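Local atomic coordinates of L protein (CAS virus, PDB entry 5MV0), a protein that probably serves as the viral RNA polymerase, its N-terminal domain carrying the cap-snatching endonuclease that would cut capped primers from host messenger RNA. Residues I42-R45 with A46-E50. Numbering follows the deposited sequence.
Sequences IRLR and ATIHE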
loop_
_atom_site.group_PDB
_atom_site.type_symbol
_atom_site.label_atom_id
_atom_site.label_comp_id
_atom_site.label_asym_id
_atom_site.label_seq_id
_atom_site.Cartn_x
_atom_site.Cartn_y
_atom_site.Cartn_z
ATOM N N ILE B 42 7.466 -11.588 -9.534
ATOM C CA ILE B 42 8.109 -12.786 -8.999
ATOM C C ILE B 42 8.927 -12.452 -7.758
ATOM O O ILE B 42 8.879 -13.177 -6.752
ATOM C CB ILE B 42 8.959 -13.451 -10.097
ATOM C CG1 ILE B 42 8.033 -14.014 -11.176
ATOM C CG2 ILE B 42 9.913 -14.520 -9.504
ATOM C CD1 ILE B 42 8.737 -14.299 -12.517
ATOM N N ARG B 43 9.640 -11.372 -7.889
ATOM C CA ARG B 43 10.396 -10.937 -6.584
ATOM C C ARG B 43 9.435 -10.566 -5.349
ATOM O O ARG B 43 9.580 -10.971 -4.186
ATOM C CB ARG B 43 11.298 -9.738 -6.877
ATOM C CG ARG B 43 12.101 -9.286 -5.655
ATOM C CD ARG B 43 12.167 -7.771 -5.569
ATOM N NE ARG B 43 10.967 -7.223 -6.170
ATOM C CZ ARG B 43 9.831 -6.999 -5.525
ATOM N NH1 ARG B 43 9.734 -7.239 -4.203
ATOM N NH2 ARG B 43 8.808 -6.525 -6.216
ATOM N N LEU B 44 8.325 -9.953 -5.745
ATOM C CA LEU B 44 7.361 -9.607 -4.699
ATOM C C LEU B 44 6.777 -10.855 -4.046
ATOM O O LEU B 44 6.590 -10.907 -2.822
ATOM C CB LEU B 44 6.256 -8.736 -5.293
ATOM C CG LEU B 44 5.199 -8.177 -4.326
ATOM C CD1 LEU B 44 5.855 -7.299 -3.256
ATOM C CD2 LEU B 44 4.088 -7.424 -5.092
ATOM N N ARG B 45 6.480 -11.875 -4.844
ATOM C CA ARG B 45 5.999 -13.132 -4.279
ATOM C C ARG B 45 6.964 -13.670 -3.221
ATOM O O ARG B 45 6.552 -14.050 -2.111
ATOM C CB ARG B 45 5.794 -14.125 -5.417
ATOM C CG ARG B 45 5.481 -15.539 -5.033
ATOM C CD ARG B 45 5.131 -16.314 -6.308
ATOM N NE ARG B 45 4.852 -17.711 -6.025
ATOM C CZ ARG B 45 5.780 -18.661 -5.994
ATOM N NH1 ARG B 45 7.054 -18.364 -6.236
ATOM N NH2 ARG B 45 5.435 -19.907 -5.714
ATOM N N ALA B 46 8.263 -13.685 -3.544
ATOM C CA ALA B 46 9.268 -14.157 -2.596
ATOM C C ALA B 46 9.382 -13.227 -1.395
ATOM O O ALA B 46 9.579 -13.692 -0.265
ATOM C CB ALA B 46 10.626 -14.297 -3.294
ATOM N N THR B 47 9.274 -11.910 -1.617
ATOM C CA THR B 47 9.410 -10.949 -0.517
ATOM C C THR B 47 8.234 -11.038 0.454
ATOM O O THR B 47 8.409 -10.857 1.666
ATOM C CB THR B 47 9.532 -9.522 -1.068
ATOM O OG1 THR B 47 10.690 -9.425 -1.901
ATOM C CG2 THR B 47 9.688 -8.539 0.049
ATOM N N ILE B 48 7.023 -11.274 -0.062
ATOM C CA ILE B 48 5.861 -11.485 0.805
ATOM C C ILE B 48 6.090 -12.689 1.724
ATOM O O ILE B 48 5.837 -12.640 2.940
ATOM C CB ILE B 48 4.589 -11.647 -0.052
ATOM C CG1 ILE B 48 4.289 -10.333 -0.805
ATOM C CG2 ILE B 48 3.400 -12.080 0.804
ATOM C CD1 ILE B 48 3.194 -10.457 -1.876
ATOM N N HIS B 49 6.571 -13.791 1.152
ATOM C CA HIS B 49 6.915 -14.964 1.952
ATOM C C HIS B 49 7.914 -14.619 3.056
ATOM O O HIS B 49 7.711 -14.987 4.222
ATOM C CB HIS B 49 7.478 -16.048 1.037
ATOM C CG HIS B 49 7.827 -17.320 1.737
ATOM N ND1 HIS B 49 6.901 -18.062 2.440
ATOM C CD2 HIS B 49 8.996 -18.002 1.812
ATOM C CE1 HIS B 49 7.486 -19.146 2.923
ATOM N NE2 HIS B 49 8.756 -19.135 2.551
ATOM N N GLU B 50 9.016 -13.935 2.700
ATOM C CA GLU B 50 10.011 -13.533 3.697
ATOM C C GLU B 50 9.386 -12.685 4.786
ATOM O O GLU B 50 9.653 -12.883 5.974
ATOM C CB GLU B 50 11.144 -12.722 3.062
ATOM C CG GLU B 50 12.045 -13.425 2.088
ATOM C CD GLU B 50 12.895 -12.409 1.304
ATOM O OE1 GLU B 50 12.871 -11.197 1.650
ATOM O OE2 GLU B 50 13.567 -12.816 0.338
#
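Thr47 and Arg43, one turn apart in helix 34-57 of the arenavirus cap-snatching domain, show how a threonine hydroxyl can be absorbed by its own helix, a common arrangement. Four backbone bonds of the i to i+4 kind run through the turn. Thr47 N to Arg43 O and Ile48 N to Leu44 O are both 2.8 Å long, His49 N to Arg45 O is longer at 3.3 Å, and Ala46 N to Ile42 O is weak.

To this ladder the side chains add one firm polar link and one doubtful one. With chi1 at -60°, Thr47 OG1 lies beside its own backbone N and donates to Arg43 O over 3.0 Å, from above the carbonyl plane, 52° out of it. In one of two Arg43 conformers, bends at chi2 and chi3 bring the guanidinium edge back toward Thr47, where NH1 may give OG1 a weak, bent bond at 3.3 Å; in that conformer NH2 is hydrogen-bonded to Ser40.

The apolar contact is Leu44 CG against Ile48 CD1, 3.9 Å apart; helices 4-20 and 155-170 bury this pair in the hydrophobic core. Arg43 O serves two donors of Thr47, and the buried hydroxyl is satisfied as a donor within its own helix.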